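Long-range contacts in 3',5'-cyclic-nucleotide phosphodiesterase 1 (Saccharomyces cerevisiae, PDB 4OJV), which is a two-zinc enzyme of the class II phosphodiesterase family, built on the metallo-beta-lactamase type of fold: residues Thr7-Asn12 and Thr20-Leu25; Glu77-Ser82 and Asp335-Ile340; Ile240-Val245 and Lys274-Glu279; Asn321-His326 and Ser359-Gly364. All coordinates share one frame; numbering follows the deposited sequence.

Contact 1: residues Thr7-Asn12 and Thr20-Leu25; sequences TILGAN and TQCFIL
Ile-8 and Phe-23 stand side by side and point the same way from their antiparallel strands. Methyl CD1 of Ile-8 rests 3.7 Å from CD1 of the Phe-23 ring, approaching it obliquely. The carbonyl of Gly-10 also comes in obliquely, O lying 3.5 Å from CE1 of Phe-23. On the other face of the sheet Thr-7 and Ile-24 run alongside each other, CB to CB at 3.8 Å. There the side chain of Leu-9 slants across that of Ile-24, its CD1 3.6 Å from Ile-24 CG1. Thr-7 and Ile-24 exchange two backbone bonds, and a water on Thr-7 OG1 makes a weak second bond to Ile-24 O. Between Ile-8 and Gly-10 the register slips by one. Both Leu-9 N (weakly) and Gly-10 N donate to Cys-22 O, while Cys-22 N returns a bond of 3.1 Å to Gly-10 O. Helix 44-53 packs on Leu-9, and Phe-23 meets Val-241 of the second sheet. At the loop end Gln-21 NE2 reaches Asp-39 OD2 and Cys-242 O, and Thr-20 OG1 pairs with Asp-132 O. Two residues facing Cys-22 make this a classic beta bulge, in a buried strand pair of the two-sheet sandwich of the metallo-beta-lactamase fold.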
loop_
_atom_site.group_PDB
_atom_site.type_symbol
_atom_site.label_atom_id
_atom_site.label_comp_id
_atom_site.label_asym_id
_atom_site.label_seq_id
_atom_site.Cartn_x
_atom_site.Cartn_y
_atom_site.Cartn_z
ATOM N N THR A 7 5.129 9.920 -15.441
ATOM C CA THR A 7 5.293 8.511 -15.111
ATOM C C THR A 7 4.091 8.082 -14.271
ATOM O O THR A 7 3.850 8.637 -13.201
ATOM C CB THR A 7 6.582 8.246 -14.313
ATOM O OG1 THR A 7 7.696 8.904 -14.929
ATOM C CG2 THR A 7 6.856 6.752 -14.249
ATOM N N ILE A 8 3.351 7.097 -14.756
ATOM C CA ILE A 8 2.199 6.578 -14.028
ATOM C C ILE A 8 2.678 5.513 -13.049
ATOM O O ILE A 8 2.960 4.386 -13.448
ATOM C CB ILE A 8 1.136 5.988 -14.976
ATOM C CG1 ILE A 8 0.816 6.965 -16.115
ATOM C CG2 ILE A 8 -0.108 5.594 -14.184
ATOM C CD1 ILE A 8 0.128 8.237 -15.700
ATOM N N LEU A 9 2.827 5.878 -11.777
ATOM C CA LEU A 9 3.200 4.887 -10.769
ATOM C C LEU A 9 2.000 4.090 -10.307
ATOM O O LEU A 9 2.105 2.887 -10.060
ATOM C CB LEU A 9 3.916 5.517 -9.573
ATOM C CG LEU A 9 5.267 6.159 -9.864
ATOM C CD1 LEU A 9 5.939 6.570 -8.569
ATOM C CD2 LEU A 9 6.192 5.249 -10.666
ATOM N N GLY A 10 0.860 4.760 -10.182
ATOM C CA GLY A 10 -0.349 4.091 -9.738
ATOM C C GLY A 10 -1.573 4.783 -10.280
ATOM O O GLY A 10 -1.671 6.018 -10.256
ATOM N N ALA A 11 -2.502 3.986 -10.801
ATOM C CA ALA A 11 -3.754 4.505 -11.335
ATOM C C ALA A 11 -4.947 3.666 -10.878
ATOM O O ALA A 11 -6.023 3.761 -11.443
ATOM C CB ALA A 11 -3.699 4.582 -12.857
ATOM N N ASN A 12 -4.742 2.860 -9.840
ATOM C CA ASN A 12 -5.762 1.964 -9.302
ATOM C C ASN A 12 -6.676 2.717 -8.337
ATOM O O ASN A 12 -6.191 3.371 -7.417
ATOM C CB ASN A 12 -5.020 0.826 -8.600
ATOM C CG ASN A 12 -5.919 -0.129 -7.852
ATOM O OD1 ASN A 12 -7.108 -0.239 -8.108
ATOM N ND2 ASN A 12 -5.329 -0.830 -6.902
ATOM N N THR A 20 -2.022 2.366 -6.083
ATOM C CA THR A 20 -3.001 3.449 -5.962
ATOM C C THR A 20 -2.366 4.791 -6.375
ATOM O O THR A 20 -1.177 4.857 -6.689
ATOM C CB THR A 20 -3.679 3.475 -4.579
ATOM O OG1 THR A 20 -2.686 3.596 -3.575
ATOM C CG2 THR A 20 -4.480 2.201 -4.332
ATOM N N GLN A 21 -3.181 5.833 -6.425
ATOM C CA GLN A 21 -2.875 6.997 -7.244
ATOM C C GLN A 21 -1.557 7.696 -6.940
ATOM O O GLN A 21 -1.328 8.185 -5.830
ATOM C CB GLN A 21 -4.009 8.009 -7.146
ATOM C CG GLN A 21 -3.778 9.228 -8.023
ATOM C CD GLN A 21 -5.060 9.880 -8.479
ATOM O OE1 GLN A 21 -5.891 9.244 -9.126
ATOM N NE2 GLN A 21 -5.213 11.164 -8.181
ATOM N N CYS A 22 -0.693 7.782 -7.957
ATOM C CA CYS A 22 0.523 8.593 -7.888
ATOM C C CYS A 22 1.086 8.781 -9.292
ATOM O O CYS A 22 1.271 7.794 -10.027
ATOM C CB CYS A 22 1.587 7.931 -7.014
ATOM S SG CYS A 22 3.124 8.894 -6.919
ATOM N N PHE A 23 1.368 10.033 -9.654
ATOM C CA PHE A 23 1.951 10.361 -10.958
ATOM C C PHE A 23 3.217 11.164 -10.731
ATOM O O PHE A 23 3.225 12.087 -9.920
ATOM C CB PHE A 23 0.949 11.173 -11.792
ATOM C CG PHE A 23 -0.443 10.607 -11.770
ATOM C CD1 PHE A 23 -0.725 9.357 -12.313
ATOM C CD2 PHE A 23 -1.476 11.316 -11.176
ATOM C CE1 PHE A 23 -2.012 8.837 -12.265
ATOM C CE2 PHE A 23 -2.761 10.802 -11.128
ATOM C CZ PHE A 23 -3.033 9.563 -11.676
ATOM N N ILE A 24 4.303 10.811 -11.412
ATOM C CA ILE A 24 5.546 11.576 -11.355
ATOM C C ILE A 24 5.614 12.497 -12.570
ATOM O O ILE A 24 5.303 12.077 -13.688
ATOM C CB ILE A 24 6.772 10.633 -11.329
ATOM C CG1 ILE A 24 6.728 9.691 -10.123
ATOM C CG2 ILE A 24 8.080 11.417 -11.407
ATOM C CD1 ILE A 24 6.701 10.386 -8.787
ATOM N N LEU A 25 6.037 13.738 -12.350
ATOM C CA LEU A 25 6.170 14.721 -13.425
ATOM C C LEU A 25 7.587 15.244 -13.516
ATOM O O LEU A 25 8.228 15.500 -12.487
ATOM C CB LEU A 25 5.268 15.925 -13.166
ATOM C CG LEU A 25 3.798 15.708 -12.817
ATOM C CD1 LEU A 25 3.104 17.039 -12.573
ATOM C CD2 LEU A 25 3.092 14.930 -13.911
HETATM O O HOH W 1 8.047 11.628 -15.108
HETATM O O HOH W 2 -5.998 5.557 -5.698
#

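Contact 2: residues Glu77-Ser82 and Asp335-Ile340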
loop_
_atom_site.group_PDB
_atom_site.type_symbol
_atom_site.label_atom_id
_atom_site.label_comp_id
_atom_site.label_asym_id
_atom_site.label_seq_id
_atom_site.Cartn_x
_atom_site.Cartn_y
_atom_site.Cartn_z
ATOM N N GLU A 77 -2.452 -1.872 -26.330
ATOM C CA GLU A 77 -3.141 -0.979 -27.251
ATOM C C GLU A 77 -4.653 -0.936 -27.039
ATOM O O GLU A 77 -5.306 0.035 -27.419
ATOM C CB GLU A 77 -2.782 -1.289 -28.717
ATOM C CG GLU A 77 -3.225 -2.656 -29.233
ATOM C CD GLU A 77 -2.200 -3.760 -29.029
ATOM O OE1 GLU A 77 -1.277 -3.642 -28.195
ATOM O OE2 GLU A 77 -2.319 -4.785 -29.733
ATOM N N PHE A 78 -5.203 -1.965 -26.391
ATOM C CA PHE A 78 -6.633 -1.995 -26.096
ATOM C C PHE A 78 -7.061 -0.876 -25.138
ATOM O O PHE A 78 -8.234 -0.503 -25.103
ATOM C CB PHE A 78 -7.056 -3.341 -25.496
ATOM C CG PHE A 78 -6.959 -4.527 -26.445
ATOM C CD1 PHE A 78 -6.653 -4.384 -27.806
ATOM C CD2 PHE A 78 -7.197 -5.807 -25.958
ATOM C CE1 PHE A 78 -6.581 -5.500 -28.640
ATOM C CE2 PHE A 78 -7.130 -6.920 -26.790
ATOM C CZ PHE A 78 -6.819 -6.761 -28.127
ATOM N N PHE A 79 -6.115 -0.349 -24.359
ATOM C CA PHE A 79 -6.430 0.591 -23.278
ATOM C C PHE A 79 -6.196 2.048 -23.647
ATOM O O PHE A 79 -6.499 2.939 -22.849
ATOM C CB PHE A 79 -5.596 0.267 -22.031
ATOM C CG PHE A 79 -5.879 -1.081 -21.448
ATOM C CD1 PHE A 79 -5.198 -2.207 -21.900
ATOM C CD2 PHE A 79 -6.836 -1.236 -20.453
ATOM C CE1 PHE A 79 -5.474 -3.458 -21.369
ATOM C CE2 PHE A 79 -7.111 -2.481 -19.912
ATOM C CZ PHE A 79 -6.420 -3.594 -20.367
ATOM N N ILE A 80 -5.620 2.300 -24.819
ATOM C CA ILE A 80 -5.129 3.634 -25.146
ATOM C C ILE A 80 -5.597 4.113 -26.518
ATOM O O ILE A 80 -5.933 3.312 -27.401
ATOM C CB ILE A 80 -3.582 3.725 -25.028
ATOM C CG1 ILE A 80 -2.893 2.790 -26.037
ATOM C CG2 ILE A 80 -3.132 3.434 -23.593
ATOM C CD1 ILE A 80 -1.376 2.879 -26.050
ATOM N N ASP A 81 -5.616 5.426 -26.692
ATOM C CA ASP A 81 -5.828 6.033 -27.996
ATOM C C ASP A 81 -4.602 5.727 -28.855
ATOM O O ASP A 81 -3.467 5.761 -28.371
ATOM C CB ASP A 81 -5.998 7.538 -27.831
ATOM C CG ASP A 81 -6.273 8.227 -29.131
ATOM O OD1 ASP A 81 -7.438 8.197 -29.567
ATOM O OD2 ASP A 81 -5.319 8.796 -29.697
ATOM N N SER A 82 -4.826 5.452 -30.140
ATOM C CA SER A 82 -3.744 5.039 -31.035
ATOM C C SER A 82 -2.661 6.098 -31.251
ATOM O O SER A 82 -1.558 5.771 -31.693
ATOM C CB SER A 82 -4.306 4.600 -32.388
ATOM O OG SER A 82 -4.898 5.700 -33.047
ATOM N N ASP A 335 -12.866 -6.382 -17.838
ATOM C CA ASP A 335 -12.042 -5.341 -17.232
ATOM C C ASP A 335 -12.780 -4.003 -17.316
ATOM O O ASP A 335 -13.109 -3.538 -18.411
ATOM C CB ASP A 335 -10.711 -5.300 -17.989
ATOM C CG ASP A 335 -9.635 -4.453 -17.310
ATOM O OD1 ASP A 335 -9.932 -3.361 -16.776
ATOM O OD2 ASP A 335 -8.467 -4.898 -17.359
ATOM N N PRO A 336 -13.059 -3.370 -16.156
ATOM C CA PRO A 336 -13.846 -2.139 -16.204
ATOM C C PRO A 336 -13.126 -1.002 -16.914
ATOM O O PRO A 336 -13.779 -0.084 -17.381
ATOM C CB PRO A 336 -14.066 -1.798 -14.726
ATOM C CG PRO A 336 -12.955 -2.480 -14.012
ATOM C CD PRO A 336 -12.735 -3.758 -14.772
ATOM N N ARG A 337 -11.800 -1.062 -17.014
ATOM C CA ARG A 337 -11.090 -0.038 -17.774
ATOM C C ARG A 337 -11.498 -0.084 -19.248
ATOM O O ARG A 337 -11.625 0.958 -19.891
ATOM C CB ARG A 337 -9.586 -0.220 -17.641
ATOM C CG ARG A 337 -9.098 0.007 -16.215
ATOM C CD ARG A 337 -7.644 -0.371 -16.027
ATOM N NE ARG A 337 -7.403 -1.784 -16.314
ATOM C CZ ARG A 337 -6.199 -2.334 -16.376
ATOM N NH1 ARG A 337 -5.119 -1.588 -16.148
ATOM N NH2 ARG A 337 -6.074 -3.622 -16.670
ATOM N N LEU A 338 -11.706 -1.293 -19.771
ATOM C CA LEU A 338 -12.135 -1.455 -21.160
ATOM C C LEU A 338 -13.585 -1.013 -21.323
ATOM O O LEU A 338 -13.917 -0.307 -22.277
ATOM C CB LEU A 338 -11.923 -2.897 -21.627
ATOM C CG LEU A 338 -10.467 -3.386 -21.635
ATOM C CD1 LEU A 338 -10.371 -4.862 -21.999
ATOM C CD2 LEU A 338 -9.606 -2.536 -22.559
ATOM N N THR A 339 -14.448 -1.418 -20.390
ATOM C CA THR A 339 -15.847 -0.994 -20.409
ATOM C C THR A 339 -15.958 0.530 -20.389
ATOM O O THR A 339 -16.655 1.137 -21.208
ATOM C CB THR A 339 -16.601 -1.599 -19.218
ATOM O OG1 THR A 339 -16.504 -3.025 -19.286
ATOM C CG2 THR A 339 -18.062 -1.154 -19.184
ATOM N N ILE A 340 -15.251 1.149 -19.449
ATOM C CA ILE A 340 -15.263 2.603 -19.290
ATOM C C ILE A 340 -14.726 3.316 -20.532
ATOM O O ILE A 340 -15.308 4.306 -20.983
ATOM C CB ILE A 340 -14.487 3.004 -18.011
ATOM C CG1 ILE A 340 -15.345 2.695 -16.781
ATOM C CG2 ILE A 340 -14.041 4.460 -18.038
ATOM C CD1 ILE A 340 -14.558 2.565 -15.489
#
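Leu-338 lies over one face of the Phe-79 ring: its methyl CD2 stands 3.8 Å from the ring centroid, 20° off the normal, a CH-pi contact shifted toward the rim. The same methyl touches the preceding residue, lying 3.5 Å from Phe-78 O. Two polar groups gather near CE2 and CZ of the Phe-79 ring. Asp-335 OD2 meets its edge in plane, 3.8 Å from CE2, with carboxylate and ring turned 65° apart. The guanidinium of Arg-337 presents a face to Phe-79 CE2, which sits off-centre above it, and NH2 of Arg-337 is 3.6 Å from that carbon. These polar groups are fixed by each other. Arg-337 grips Asp-335 side-on, NE to OD1 at 3.0 Å and NH2 to OD2 at 2.8 Å, each on a syn lone pair; a bend at chi3 (-61°) turns NE back toward the carboxylate. OD1 of Asp-335 also takes the N-H of Arg-337, capping the helix at its N-cap. Further out, Ser-67 OG holds Asp-335 OD2 and Pro-66 O holds Arg-337 NH2. Through Phe-79 and Leu-338 the loop between strands 73-75 and 86-88 packs on the first turn of helix 336-350, beside strand 357-360, whose Ile-360 bonds to the backbone of Phe-79.

Contact 3: residues Ile240-Val245 and Lys274-Glu279; sequences IVCGDV and KGILVE. With ZN (zinc ion), chain D; ZN (zinc ion), chain E.
Glu-279 OE1 is gripped by two donors, the backbone N of Val-245 at 3.0 Å and His-294 ND1. The Val-245 N-H arrives from above the carboxylate, 37° out of its plane. The second oxygen, OE2, is held by Ser-281 OG and Leu-295 N, which anchors the carboxylate at both ends. OE1 also lies 3.5 Å from CB of Asp-244, the residue whose OD2 bridges the two zinc ions at 2.2 and 2.1 Å. Behind this corner the strands run parallel. Leu-277 N bonds to Ile-240 O at 2.8 Å, and Cys-242 N to Leu-277 O. SG of Cys-242 fills the end of one face, 3.9 Å from Val-278 CB and 4.0 Å from CD1 of Ile-276. On the opposite face Val-241 and Leu-277 pack against Phe-23 of the first sheet, while helix 256-267 covers Ile-240 and completes the beta-alpha-beta unit. Chemically, an apolar strand pair gives way at its C-terminal end to two carboxylates, Asp-244 OD1 and Glu-279 OE1 being 4.3 Å apart; the zinc ions and the donors on Glu-279 probably offset their repulsion. Glu-279, in the second shell, fixes the backbone just after Asp-244 and so probably steadies the carboxylate that bridges the metals.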
loop_
_atom_site.group_PDB
_atom_site.type_symbol
_atom_site.label_atom_id
_atom_site.label_comp_id
_atom_site.label_asym_id
_atom_site.label_seq_id
_atom_site.Cartn_x
_atom_site.Cartn_y
_atom_site.Cartn_z
ATOM N N ILE A 240 -3.377 19.113 -16.576
ATOM C CA ILE A 240 -4.266 19.134 -15.421
ATOM C C ILE A 240 -4.221 17.741 -14.806
ATOM O O ILE A 240 -4.432 16.753 -15.501
ATOM C CB ILE A 240 -5.712 19.484 -15.826
ATOM C CG1 ILE A 240 -5.774 20.895 -16.417
ATOM C CG2 ILE A 240 -6.666 19.341 -14.642
ATOM C CD1 ILE A 240 -7.093 21.235 -17.089
ATOM N N VAL A 241 -3.916 17.670 -13.514
ATOM C CA VAL A 241 -3.816 16.386 -12.829
ATOM C C VAL A 241 -4.787 16.434 -11.656
ATOM O O VAL A 241 -4.645 17.272 -10.762
ATOM C CB VAL A 241 -2.369 16.074 -12.371
ATOM C CG1 VAL A 241 -2.290 14.657 -11.835
ATOM C CG2 VAL A 241 -1.378 16.247 -13.518
ATOM N N CYS A 242 -5.749 15.514 -11.649
ATOM C CA CYS A 242 -6.920 15.625 -10.775
ATOM C C CYS A 242 -6.927 14.645 -9.616
ATOM O O CYS A 242 -6.537 13.478 -9.750
ATOM C CB CYS A 242 -8.200 15.391 -11.584
ATOM S SG CYS A 242 -8.420 16.507 -12.985
ATOM N N GLY A 243 -7.427 15.112 -8.479
ATOM C CA GLY A 243 -7.844 14.205 -7.417
ATOM C C GLY A 243 -9.250 13.681 -7.652
ATOM O O GLY A 243 -9.958 14.165 -8.551
ATOM N N ASP A 244 -9.656 12.713 -6.825
ATOM C CA ASP A 244 -10.987 12.094 -6.907
ATOM C C ASP A 244 -12.036 13.212 -6.880
ATOM O O ASP A 244 -11.846 14.230 -6.202
ATOM C CB ASP A 244 -11.280 11.141 -5.718
ATOM C CG ASP A 244 -10.227 10.006 -5.501
ATOM O OD1 ASP A 244 -9.311 9.957 -6.391
ATOM O OD2 ASP A 244 -10.331 9.238 -4.406
ATOM N N VAL A 245 -13.140 13.018 -7.587
ATOM C CA VAL A 245 -14.104 14.100 -7.768
ATOM C C VAL A 245 -15.466 13.543 -8.158
ATOM O O VAL A 245 -15.569 12.495 -8.805
ATOM C CB VAL A 245 -13.584 15.121 -8.822
ATOM C CG1 VAL A 245 -13.482 14.477 -10.204
ATOM C CG2 VAL A 245 -14.453 16.376 -8.875
ATOM N N LYS A 274 -2.285 20.075 -22.788
ATOM C CA LYS A 274 -1.661 18.882 -23.352
ATOM C C LYS A 274 -2.229 17.580 -22.806
ATOM O O LYS A 274 -1.982 16.511 -23.356
ATOM C CB LYS A 274 -0.139 18.915 -23.162
ATOM C CG LYS A 274 0.537 20.225 -23.585
ATOM C CD LYS A 274 0.162 20.701 -24.989
ATOM C CE LYS A 274 0.818 19.883 -26.086
ATOM N NZ LYS A 274 2.302 19.903 -25.950
ATOM N N GLY A 275 -3.003 17.669 -21.732
ATOM C CA GLY A 275 -3.597 16.479 -21.154
ATOM C C GLY A 275 -4.344 16.807 -19.892
ATOM O O GLY A 275 -3.985 17.739 -19.156
ATOM N N ILE A 276 -5.392 16.030 -19.644
ATOM C CA ILE A 276 -6.066 16.022 -18.352
ATOM C C ILE A 276 -6.087 14.598 -17.825
ATOM O O ILE A 276 -6.560 13.691 -18.516
ATOM C CB ILE A 276 -7.486 16.633 -18.401
ATOM C CG1 ILE A 276 -8.161 16.534 -17.026
ATOM C CG2 ILE A 276 -8.322 16.027 -19.512
ATOM C CD1 ILE A 276 -9.314 17.483 -16.795
ATOM N N LEU A 277 -5.543 14.417 -16.619
ATOM C CA LEU A 277 -5.578 13.142 -15.905
ATOM C C LEU A 277 -6.711 13.206 -14.901
ATOM O O LEU A 277 -6.613 13.907 -13.905
ATOM C CB LEU A 277 -4.244 12.854 -15.206
ATOM C CG LEU A 277 -3.134 12.190 -16.025
ATOM C CD1 LEU A 277 -2.684 13.060 -17.191
ATOM C CD2 LEU A 277 -1.951 11.838 -15.130
ATOM N N VAL A 278 -7.794 12.494 -15.185
ATOM C CA VAL A 278 -9.015 12.643 -14.410
ATOM C C VAL A 278 -9.666 11.280 -14.223
ATOM O O VAL A 278 -9.615 10.426 -15.114
ATOM C CB VAL A 278 -9.990 13.655 -15.076
ATOM C CG1 VAL A 278 -10.380 13.214 -16.476
ATOM C CG2 VAL A 278 -11.224 13.888 -14.213
ATOM N N GLU A 279 -10.310 11.083 -13.082
ATOM C CA GLU A 279 -10.882 9.784 -12.794
ATOM C C GLU A 279 -12.111 9.436 -13.624
ATOM O O GLU A 279 -12.881 10.313 -14.050
ATOM C CB GLU A 279 -11.251 9.656 -11.318
ATOM C CG GLU A 279 -12.424 10.513 -10.852
ATOM C CD GLU A 279 -13.207 9.812 -9.758
ATOM O OE1 GLU A 279 -13.045 10.184 -8.580
ATOM O OE2 GLU A 279 -13.965 8.870 -10.088
HETATM ZN ZN ZN D . -10.800 9.526 -2.252
HETATM ZN ZN ZN E . -9.018 7.596 -4.298
HETATM O O HOH W 3 -6.236 11.771 -11.899
HETATM O O HOH W 4 -9.582 12.479 -10.753
HETATM O O HOH W 5 -9.584 8.065 -2.421
#

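Contact 4: residues Asn321-His326 and Ser359-Gly364. With ZN (zinc ion), chain E.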
loop_
_atom_site.group_PDB
_atom_site.type_symbol
_atom_site.label_atom_id
_atom_site.label_comp_id
_atom_site.label_asym_id
_atom_site.label_seq_id
_atom_site.Cartn_x
_atom_site.Cartn_y
_atom_site.Cartn_z
ATOM N N ASN A 321 -6.090 15.305 -25.083
ATOM C CA ASN A 321 -5.855 14.007 -24.461
ATOM C C ASN A 321 -6.475 13.934 -23.077
ATOM O O ASN A 321 -6.122 14.713 -22.181
ATOM C CB ASN A 321 -4.362 13.708 -24.403
ATOM C CG ASN A 321 -3.850 13.157 -25.705
ATOM O OD1 ASN A 321 -4.075 11.993 -26.030
ATOM N ND2 ASN A 321 -3.188 13.999 -26.473
ATOM N N VAL A 322 -7.427 13.022 -22.924
ATOM C CA VAL A 322 -8.018 12.707 -21.631
ATOM C C VAL A 322 -7.474 11.359 -21.187
ATOM O O VAL A 322 -7.657 10.348 -21.873
ATOM C CB VAL A 322 -9.560 12.700 -21.701
ATOM C CG1 VAL A 322 -10.171 12.249 -20.380
ATOM C CG2 VAL A 322 -10.071 14.077 -22.109
ATOM N N ILE A 323 -6.779 11.379 -20.053
ATOM C CA ILE A 323 -6.141 10.193 -19.492
ATOM C C ILE A 323 -6.947 9.815 -18.255
ATOM O O ILE A 323 -6.965 10.551 -17.276
ATOM C CB ILE A 323 -4.666 10.482 -19.117
ATOM C CG1 ILE A 323 -3.894 11.115 -20.292
ATOM C CG2 ILE A 323 -3.983 9.232 -18.576
ATOM C CD1 ILE A 323 -3.828 10.269 -21.545
ATOM N N VAL A 324 -7.634 8.679 -18.329
ATOM C CA VAL A 324 -8.590 8.259 -17.306
ATOM C C VAL A 324 -7.864 7.494 -16.213
ATOM O O VAL A 324 -7.147 6.531 -16.488
ATOM C CB VAL A 324 -9.677 7.378 -17.943
ATOM C CG1 VAL A 324 -10.665 6.865 -16.910
ATOM C CG2 VAL A 324 -10.413 8.153 -19.027
ATOM N N THR A 325 -8.059 7.930 -14.975
ATOM C CA THR A 325 -7.354 7.382 -13.826
ATOM C C THR A 325 -8.326 6.765 -12.826
ATOM O O THR A 325 -9.545 6.901 -12.949
ATOM C CB THR A 325 -6.579 8.506 -13.117
ATOM O OG1 THR A 325 -7.528 9.450 -12.605
ATOM C CG2 THR A 325 -5.622 9.201 -14.092
ATOM N N HIS A 326 -7.773 6.088 -11.821
ATOM C CA HIS A 326 -8.523 5.714 -10.617
ATOM C C HIS A 326 -9.685 4.798 -10.907
ATOM O O HIS A 326 -10.705 4.838 -10.234
ATOM C CB HIS A 326 -8.991 6.988 -9.891
ATOM C CG HIS A 326 -9.291 6.803 -8.425
ATOM N ND1 HIS A 326 -10.499 6.399 -7.972
ATOM C CD2 HIS A 326 -8.516 7.055 -7.302
ATOM C CE1 HIS A 326 -10.479 6.355 -6.632
ATOM N NE2 HIS A 326 -9.275 6.766 -6.217
ATOM N N SER A 359 -7.663 7.785 -23.285
ATOM C CA SER A 359 -6.821 6.648 -22.942
ATOM C C SER A 359 -6.991 6.356 -21.462
ATOM O O SER A 359 -7.288 7.255 -20.677
ATOM C CB SER A 359 -5.342 6.964 -23.201
ATOM O OG SER A 359 -5.102 7.279 -24.559
ATOM N N ILE A 360 -6.776 5.106 -21.073
ATOM C CA ILE A 360 -6.710 4.749 -19.655
ATOM C C ILE A 360 -5.257 4.863 -19.213
ATOM O O ILE A 360 -4.360 4.402 -19.918
ATOM C CB ILE A 360 -7.215 3.301 -19.406
ATOM C CG1 ILE A 360 -8.620 3.073 -19.997
ATOM C CG2 ILE A 360 -7.161 2.952 -17.922
ATOM C CD1 ILE A 360 -9.734 3.910 -19.405
ATOM N N ALA A 361 -5.030 5.464 -18.041
ATOM C CA ALA A 361 -3.701 5.511 -17.423
ATOM C C ALA A 361 -3.237 4.116 -17.042
ATOM O O ALA A 361 -3.964 3.385 -16.372
ATOM C CB ALA A 361 -3.712 6.390 -16.182
ATOM N N LEU A 362 -2.028 3.755 -17.469
ATOM C CA LEU A 362 -1.461 2.437 -17.203
ATOM C C LEU A 362 -0.189 2.537 -16.391
ATOM O O LEU A 362 0.790 3.158 -16.819
ATOM C CB LEU A 362 -1.165 1.695 -18.507
ATOM C CG LEU A 362 -2.346 1.350 -19.419
ATOM C CD1 LEU A 362 -1.854 0.778 -20.743
ATOM C CD2 LEU A 362 -3.301 0.391 -18.726
ATOM N N GLU A 363 -0.207 1.907 -15.223
ATOM C CA GLU A 363 0.951 1.872 -14.351
ATOM C C GLU A 363 2.164 1.331 -15.082
ATOM O O GLU A 363 2.039 0.480 -15.976
ATOM C CB GLU A 363 0.670 0.966 -13.159
ATOM C CG GLU A 363 -0.424 1.466 -12.253
ATOM C CD GLU A 363 -1.836 1.054 -12.631
ATOM O OE1 GLU A 363 -2.136 0.513 -13.761
ATOM O OE2 GLU A 363 -2.658 1.306 -11.721
ATOM N N GLY A 364 3.336 1.828 -14.709
ATOM C CA GLY A 364 4.576 1.313 -15.275
ATOM C C GLY A 364 4.880 1.878 -16.649
ATOM O O GLY A 364 5.712 1.326 -17.368
HETATM ZN ZN ZN E . -9.018 7.596 -4.298
HETATM O O HOH W 6 -5.377 9.939 -24.769
HETATM O O HOH W 5 -9.584 8.065 -2.421
#
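The peptide groups of Val-324 and Ser-359 meet across the strands, Val-324 N bonding to Ser-359 O at 2.8 Å, in the parallel pairing of a beta-alpha-beta unit: strands 321-325 and 357-360 are joined through helix 336-350. Just beyond the first strand lies a flat side chain, the imidazole of His-326. It binds one zinc ion through NE2 at 2.1 Å, alongside Asp-132, His-133, Asp-244 and a water. Its ND1 is hydrogen-bonded to Ser-281 OG, and the rings of His-133 and His-294 meet it with their planes turned by about 20° and 35°. Along the strands Ser-359 N bonds to Val-322 O at 2.9 Å, and Ala-361 N to Val-324 O. Toward the helix Val-324 and Ile-360 slant across one another, Val-324 CB 3.8 Å from CD1 of Ile-360. On the other face CG2 of Ile-323, anti to its backbone N, presses on CB of Ala-361 at 3.7 Å, and CG2 of Thr-325 comes to 4.0 Å from the same methyl. At the far end of the pair a water joins the side chains, donating to Asn-321 OD1 and bonded to Ser-359 OG, each at 2.7 Å; OG is bonded also to Asp-81 N.

Overall arrangement
Contacts 1, 3 and 4 lie in the buried core. Contact 2 is peripheral, its centre about 18 Å from the chain centre, though its Phe-79 and Leu-338 are buried and Phe-78 is exposed. Contacts 3 and 4 are parallel pairings in one sheet, where strands 273-279 and 321-325 are neighbours, and they feed Asp-244 and His-326 to the same zinc ion. Contact 1, antiparallel and in the other sheet, faces contact 3 through Phe-23 and reaches Glu-363 of contact 4. Contact 2 has no hydrogen bonds between its two segments; Leu-338 and the Asp-335/Arg-337 pair, itself within the helix start, pack on Phe-79. Its helix 336-350 is the crossover joining the strands of contact 4.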